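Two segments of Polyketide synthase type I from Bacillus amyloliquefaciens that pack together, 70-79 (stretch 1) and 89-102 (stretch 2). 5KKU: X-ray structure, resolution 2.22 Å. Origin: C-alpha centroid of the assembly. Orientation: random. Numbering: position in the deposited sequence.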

ATOM      1  N   GLU A  70       1.920  18.132  14.451  1.00 26.70           N
ATOM      2  CA  GLU A  70       1.117  19.205  14.953  1.00 26.87           C
ATOM      3  C   GLU A  70       1.553  20.543  14.380  1.00 30.62           C
ATOM      4  O   GLU A  70       0.762  21.426  14.208  1.00 25.54           O
ATOM      5  CB  GLU A  70       1.157  19.242  16.448  1.00 28.19           C
ATOM      6  CG  GLU A  70       0.387  18.109  17.048  1.00 35.49           C
ATOM      7  CD  GLU A  70      -1.100  18.359  17.110  1.00 43.45           C
ATOM      8  OE1 GLU A  70      -1.493  19.514  16.899  1.00 47.69           O
ATOM      9  OE2 GLU A  70      -1.857  17.419  17.383  1.00 42.48           O
ATOM     10  N   GLU A  71       2.844  20.655  14.122  1.00 28.41           N
ATOM     11  CA  GLU A  71       3.445  21.845  13.619  1.00 25.48           C
ATOM     12  C   GLU A  71       3.216  22.096  12.138  1.00 30.13           C
ATOM     13  O   GLU A  71       3.303  23.202  11.729  1.00 33.45           O
ATOM     14  CB  GLU A  71       4.926  21.814  13.877  1.00 25.46           C
ATOM     15  CG  GLU A  71       5.363  21.745  15.317  1.00 31.97           C
ATOM     16  CD  GLU A  71       4.646  22.717  16.197  1.00 41.44           C
ATOM     17  OE1 GLU A  71       4.852  23.899  16.015  1.00 50.25           O
ATOM     18  OE2 GLU A  71       3.859  22.319  17.049  1.00 42.64           O
ATOM     19  N   PHE A  72       2.986  21.052  11.348  1.00 23.13           N
ATOM     20  CA  PHE A  72       2.771  21.172   9.903  1.00 27.13           C
ATOM     21  C   PHE A  72       1.931  20.100   9.228  1.00 24.92           C
ATOM     22  O   PHE A  72       1.971  18.979   9.556  1.00 25.76           O
ATOM     23  CB  PHE A  72       4.084  21.313   9.126  1.00 25.65           C
ATOM     24  CG  PHE A  72       5.068  20.253   9.417  1.00 27.25           C
ATOM     25  CD1 PHE A  72       5.011  19.068   8.770  1.00 26.91           C
ATOM     26  CD2 PHE A  72       6.002  20.429  10.380  1.00 25.75           C
ATOM     27  CE1 PHE A  72       5.890  18.077   9.041  1.00 22.22           C
ATOM     28  CE2 PHE A  72       6.877  19.455  10.672  1.00 25.61           C
ATOM     29  CZ  PHE A  72       6.826  18.277   9.993  1.00 26.76           C
ATOM     30  N   ASP A  73       1.185  20.464   8.227  1.00 23.97           N
ATOM     31  CA  ASP A  73       0.542  19.495   7.382  1.00 24.89           C
ATOM     32  C   ASP A  73       1.417  19.225   6.168  1.00 28.64           C
ATOM     33  O   ASP A  73       2.559  19.592   6.152  1.00 30.82           O
ATOM     34  CB  ASP A  73      -0.811  19.997   6.943  1.00 24.16           C
ATOM     35  CG  ASP A  73      -1.732  20.256   8.082  1.00 28.15           C
ATOM     36  OD1 ASP A  73      -1.691  19.536   9.060  1.00 30.12           O
ATOM     37  OD2 ASP A  73      -2.512  21.166   7.989  1.00 26.01           O
ATOM     38  N   LYS A  74       0.893  18.599   5.143  1.00 25.27           N
ATOM     39  CA  LYS A  74       1.623  18.439   3.915  1.00 27.31           C
ATOM     40  C   LYS A  74       0.793  18.729   2.698  1.00 25.33           C
ATOM     41  O   LYS A  74      -0.325  18.396   2.652  1.00 23.52           O
ATOM     42  CB  LYS A  74       2.220  17.057   3.805  1.00 27.75           C
ATOM     43  CG  LYS A  74       3.296  16.768   4.776  1.00 27.35           C
ATOM     44  CD  LYS A  74       4.494  17.611   4.545  1.00 28.39           C
ATOM     45  CE  LYS A  74       5.692  16.732   4.489  1.00 29.63           C
ATOM     46  NZ  LYS A  74       6.165  16.308   5.821  1.00 35.14           N
ATOM     47  N   HIS A  75       1.392  19.356   1.714  1.00 26.22           N
ATOM     48  CA  HIS A  75       0.841  19.458   0.390  1.00 25.63           C
ATOM     49  C   HIS A  75       1.575  18.583  -0.543  1.00 28.23           C
ATOM     50  O   HIS A  75       2.741  18.634  -0.611  1.00 29.92           O
ATOM     51  CB  HIS A  75       0.889  20.886  -0.128  1.00 26.84           C
ATOM     52  CG  HIS A  75      -0.187  21.752   0.412  1.00 30.41           C
ATOM     53  ND1 HIS A  75      -0.397  23.020  -0.034  1.00 30.23           N
ATOM     54  CD2 HIS A  75      -1.097  21.538   1.376  1.00 28.49           C
ATOM     55  CE1 HIS A  75      -1.396  23.551   0.622  1.00 27.14           C
ATOM     56  NE2 HIS A  75      -1.844  22.669   1.478  1.00 26.99           N
ATOM     57  N   LEU A  76       0.890  17.777  -1.296  1.00 25.98           N
ATOM     58  CA  LEU A  76       1.503  16.901  -2.251  1.00 22.54           C
ATOM     59  C   LEU A  76       1.283  17.388  -3.680  1.00 25.96           C
ATOM     60  O   LEU A  76       0.278  17.908  -4.007  1.00 29.10           O
ATOM     61  CB  LEU A  76       0.928  15.504  -2.076  1.00 25.43           C
ATOM     62  CG  LEU A  76       1.506  14.625  -0.992  1.00 24.91           C
ATOM     63  CD1 LEU A  76       1.513  15.289   0.360  1.00 16.01           C
ATOM     64  CD2 LEU A  76       0.831  13.287  -0.961  1.00 20.39           C
ATOM     65  N   TYR A  77       2.255  17.231  -4.537  1.00 28.34           N
ATOM     66  CA  TYR A  77       2.137  17.619  -5.930  1.00 27.25           C
ATOM     67  C   TYR A  77       2.262  16.399  -6.852  1.00 26.29           C
ATOM     68  O   TYR A  77       3.299  15.832  -6.968  1.00 28.60           O
ATOM     69  CB  TYR A  77       3.162  18.688  -6.280  1.00 23.78           C
ATOM     70  CG  TYR A  77       3.135  19.902  -5.407  1.00 30.73           C
ATOM     71  CD1 TYR A  77       2.118  20.790  -5.486  1.00 29.87           C
ATOM     72  CD2 TYR A  77       4.126  20.152  -4.495  1.00 29.86           C
ATOM     73  CE1 TYR A  77       2.082  21.891  -4.699  1.00 28.71           C
ATOM     74  CE2 TYR A  77       4.101  21.264  -3.710  1.00 30.83           C
ATOM     75  CZ  TYR A  77       3.058  22.126  -3.825  1.00 31.99           C
ATOM     76  OH  TYR A  77       2.982  23.226  -3.081  1.00 31.29           O
ATOM     77  N   VAL A  78       1.168  16.010  -7.477  1.00 27.42           N
ATOM     78  CA  VAL A  78       1.157  14.882  -8.391  1.00 25.63           C
ATOM     79  C   VAL A  78       1.287  15.341  -9.825  1.00 26.70           C
ATOM     80  O   VAL A  78       0.428  15.987 -10.340  1.00 30.34           O
ATOM     81  CB  VAL A  78      -0.079  13.983  -8.227  1.00 21.63           C
ATOM     82  CG1 VAL A  78       0.051  12.751  -9.051  1.00 24.26           C
ATOM     83  CG2 VAL A  78      -0.280  13.562  -6.810  1.00 22.93           C
ATOM     84  N   THR A  79       2.350  14.978 -10.481  1.00 26.54           N
ATOM     85  CA  THR A  79       2.614  15.487 -11.806  1.00 30.90           C
ATOM     86  C   THR A  79       2.568  14.415 -12.872  1.00 30.14           C
ATOM     87  O   THR A  79       3.343  13.516 -12.868  1.00 29.81           O
ATOM     88  CB  THR A  79       3.988  16.176 -11.860  1.00 29.73           C
ATOM     89  OG1 THR A  79       3.971  17.307 -11.029  1.00 29.70           O
ATOM     90  CG2 THR A  79       4.350  16.612 -13.247  1.00 27.74           C
ATOM     91  N   VAL A  89       4.507   9.456 -13.752  1.00 36.01           N
ATOM     92  CA  VAL A  89       3.920  10.123 -12.634  1.00 32.14           C
ATOM     93  C   VAL A  89       4.881  10.278 -11.476  1.00 32.88           C
ATOM     94  O   VAL A  89       5.530   9.366 -11.073  1.00 33.85           O
ATOM     95  CB  VAL A  89       2.653   9.427 -12.163  1.00 34.18           C
ATOM     96  CG1 VAL A  89       2.084  10.111 -10.949  1.00 24.12           C
ATOM     97  CG2 VAL A  89       1.635   9.398 -13.259  1.00 28.37           C
ATOM     98  N   GLU A  90       4.935  11.459 -10.911  1.00 31.29           N
ATOM     99  CA  GLU A  90       5.749  11.671  -9.743  1.00 28.73           C
ATOM    100  C   GLU A  90       5.016  12.441  -8.684  1.00 29.20           C
ATOM    101  O   GLU A  90       4.332  13.385  -8.990  1.00 22.10           O
ATOM    102  CB  GLU A  90       7.016  12.391 -10.108  1.00 27.46           C
ATOM    103  CG  GLU A  90       7.978  11.538 -10.872  1.00 33.58           C
ATOM    104  CD  GLU A  90       9.166  12.314 -11.350  1.00 41.11           C
ATOM    105  OE1 GLU A  90      10.289  11.993 -10.962  1.00 37.89           O
ATOM    106  OE2 GLU A  90       8.953  13.269 -12.104  1.00 45.25           O
ATOM    107  N   ILE A  91       5.205  12.041  -7.455  1.00 29.49           N
ATOM    108  CA  ILE A  91       4.630  12.722  -6.329  1.00 24.93           C
ATOM    109  C   ILE A  91       5.693  13.344  -5.435  1.00 29.68           C
ATOM    110  O   ILE A  91       6.589  12.712  -4.959  1.00 27.33           O
ATOM    111  CB  ILE A  91       3.763  11.793  -5.519  1.00 25.82           C
ATOM    112  CG1 ILE A  91       2.696  11.174  -6.376  1.00 21.64           C
ATOM    113  CG2 ILE A  91       3.180  12.536  -4.345  1.00 26.53           C
ATOM    114  CD1 ILE A  91       1.829  10.251  -5.623  1.00 22.21           C
ATOM    115  N   THR A  92       5.591  14.622  -5.207  1.00 29.01           N
ATOM    116  CA  THR A  92       6.460  15.258  -4.262  1.00 26.92           C
ATOM    117  C   THR A  92       5.597  15.900  -3.206  1.00 26.62           C
ATOM    118  O   THR A  92       4.434  15.928  -3.344  1.00 24.55           O
ATOM    119  CB  THR A  92       7.350  16.315  -4.924  1.00 24.39           C
ATOM    120  OG1 THR A  92       6.544  17.284  -5.547  1.00 27.66           O
ATOM    121  CG2 THR A  92       8.196  15.707  -5.891  1.00 22.29           C
ATOM    122  N   SER A  93       6.213  16.466  -2.193  1.00 27.23           N
ATOM    123  CA  SER A  93       5.474  17.109  -1.136  1.00 27.59           C
ATOM    124  C   SER A  93       6.208  18.188  -0.380  1.00 25.23           C
ATOM    125  O   SER A  93       7.391  18.271  -0.403  1.00 23.18           O
ATOM    126  CB  SER A  93       4.952  16.083  -0.162  1.00 21.42           C
ATOM    127  OG  SER A  93       5.958  15.253   0.252  1.00 27.12           O
ATOM    128  N   GLU A  94       5.474  18.979   0.358  1.00 22.36           N
ATOM    129  CA  GLU A  94       6.004  20.132   1.011  1.00 22.66           C
ATOM    130  C   GLU A  94       5.266  20.425   2.266  1.00 23.54           C
ATOM    131  O   GLU A  94       4.147  20.105   2.343  1.00 21.58           O
ATOM    132  CB  GLU A  94       5.826  21.291   0.060  1.00 33.07           C
ATOM    133  CG  GLU A  94       6.401  22.605   0.444  1.00 28.52           C
ATOM    134  CD  GLU A  94       5.711  23.750  -0.240  1.00 27.64           C
ATOM    135  OE1 GLU A  94       5.198  23.586  -1.325  1.00 29.38           O
ATOM    136  OE2 GLU A  94       5.716  24.832   0.316  1.00 31.92           O
ATOM    137  N   LYS A  95       5.919  21.045   3.237  1.00 18.87           N
ATOM    138  CA  LYS A  95       5.247  21.426   4.453  1.00 22.49           C
ATOM    139  C   LYS A  95       4.198  22.532   4.182  1.00 30.15           C
ATOM    140  O   LYS A  95       4.404  23.388   3.351  1.00 26.97           O
ATOM    141  CB  LYS A  95       6.234  21.885   5.500  1.00 24.99           C
ATOM    142  CG  LYS A  95       6.886  20.834   6.354  1.00 26.23           C
ATOM    143  CD  LYS A  95       7.817  21.508   7.361  1.00 31.24           C
ATOM    144  CE  LYS A  95       8.975  20.674   7.879  1.00 22.94           C
ATOM    145  NZ  LYS A  95       9.955  20.255   6.870  1.00 21.69           N
ATOM    146  N   ALA A  96       3.087  22.502   4.878  1.00 25.20           N
ATOM    147  CA  ALA A  96       2.129  23.585   4.814  1.00 26.71           C
ATOM    148  C   ALA A  96       1.523  23.822   6.168  1.00 24.81           C
ATOM    149  O   ALA A  96       1.623  23.015   7.019  1.00 30.38           O
ATOM    150  CB  ALA A  96       1.060  23.279   3.818  1.00 25.32           C
ATOM    151  N   LYS A  97       0.875  24.944   6.339  1.00 18.56           N
ATOM    152  CA  LYS A  97       0.212  25.275   7.577  1.00 27.40           C
ATOM    153  C   LYS A  97      -1.033  26.123   7.318  1.00 29.82           C
ATOM    154  O   LYS A  97      -1.008  27.034   6.557  1.00 31.22           O
ATOM    155  CB  LYS A  97       1.159  25.973   8.523  1.00 26.03           C
ATOM    156  CG  LYS A  97       0.784  25.838   9.968  1.00 32.80           C
ATOM    157  CD  LYS A  97       1.952  26.038  10.908  1.00 34.05           C
ATOM    158  CE  LYS A  97       1.487  26.042  12.343  1.00 40.50           C
ATOM    159  NZ  LYS A  97       2.458  26.537  13.342  1.00 38.98           N
ATOM    160  N   ASN A  98      -2.124  25.757   7.951  1.00 33.69           N
ATOM    161  CA  ASN A  98      -3.379  26.442   7.762  1.00 32.05           C
ATOM    162  C   ASN A  98      -3.704  26.711   6.299  1.00 33.33           C
ATOM    163  O   ASN A  98      -4.062  27.828   5.944  1.00 34.22           O
ATOM    164  CB  ASN A  98      -3.361  27.744   8.551  1.00 37.75           C
ATOM    165  CG  ASN A  98      -3.426  27.527  10.041  1.00 38.44           C
ATOM    166  OD1 ASN A  98      -4.048  26.616  10.494  1.00 41.04           O
ATOM    167  ND2 ASN A  98      -2.814  28.385  10.789  1.00 33.36           N
ATOM    168  N   GLY A  99      -3.549  25.687   5.477  1.00 30.45           N
ATOM    169  CA  GLY A  99      -3.879  25.720   4.083  1.00 22.85           C
ATOM    170  C   GLY A  99      -2.902  26.314   3.112  1.00 27.19           C
ATOM    171  O   GLY A  99      -3.147  26.303   1.972  1.00 26.34           O
ATOM    172  N   THR A 100      -1.792  26.816   3.593  1.00 27.87           N
ATOM    173  CA  THR A 100      -0.806  27.422   2.748  1.00 31.44           C
ATOM    174  C   THR A 100       0.561  26.745   2.841  1.00 30.20           C
ATOM    175  O   THR A 100       1.089  26.587   3.906  1.00 28.22           O
ATOM    176  CB  THR A 100      -0.654  28.913   3.068  1.00 27.84           C
ATOM    177  OG1 THR A 100      -1.897  29.568   2.876  1.00 33.74           O
ATOM    178  CG2 THR A 100       0.354  29.555   2.197  1.00 24.12           C
ATOM    179  N   PRO A 101       1.147  26.398   1.612  1.00 26.69           N
ATOM    180  CA  PRO A 101       2.491  25.818   1.730  1.00 26.92           C
ATOM    181  C   PRO A 101       3.544  26.773   2.265  1.00 28.46           C
ATOM    182  O   PRO A 101       3.315  27.935   2.282  1.00 25.63           O
ATOM    183  CB  PRO A 101       2.826  25.403   0.308  1.00 24.68           C
ATOM    184  CG  PRO A 101       2.214  26.426  -0.505  1.00 25.84           C
ATOM    185  CD  PRO A 101       0.884  26.524   0.097  1.00 28.48           C
ATOM    186  N   LEU A 102       4.693  26.268   2.638  1.00 28.33           N
ATOM    187  CA  LEU A 102       5.657  27.043   3.326  1.00 25.36           C
ATOM    188  C   LEU A 102       6.815  27.517   2.490  1.00 28.76           C
ATOM    189  O   LEU A 102       7.582  28.300   2.937  1.00 26.56           O
ATOM    190  CB  LEU A 102       6.127  26.288   4.564  1.00 30.38           C
ATOM    191  CG  LEU A 102       5.195  25.934   5.714  1.00 23.27           C
ATOM    192  CD1 LEU A 102       5.970  25.406   6.863  1.00 29.74           C
ATOM    193  CD2 LEU A 102       4.372  27.075   6.181  1.00 23.37           C
TER

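Stretch 2 runs antiparallel to stretch 1, hydrogen-bonded pairs alternating with non-hydrogen-bonded ones. Val 89 opens with a branched aliphatic side chain, well suited to a strand, whose CG1 lies 3.8 Å from CG1 of Val 78. Glu 90 pairs with Thr 79: Thr 79 N donates to Glu 90 O at 2.9 Å, and Glu 90 N returns a longer bond to Thr 79 O at 3.3 Å. Ile 91, buried, shares a face with Val 78 and Leu 76; its CG1 meets Val 78 CG2 at 3.8 Å, apolar against apolar. Thr 92 O accepts from Tyr 77 N at 2.8 Å. At Ser 93 the backbones come closest, CA 4.1 Å from Leu 76 CA; its small side chain fits, Ser 93 CB 3.6 Å from Leu 76 CD1.

Glu 94 bonds His 75 through both backbone groups, and its long side chain, extended out from the face shared with Tyr 77, lets OE1 accept from Tyr 77 OH at 2.9 Å. Lys 95 lays its methylenes over Phe 72, CD 3.8 Å from the ring centroid. Ala 96 puts CB 3.8 Å from the His 75 ring centroid, a compact CH-pi contact. Beyond the type I' turn, where Gly 99 suits a positive phi, Pro 101 CD packs 3.7 Å from His 75 ND1.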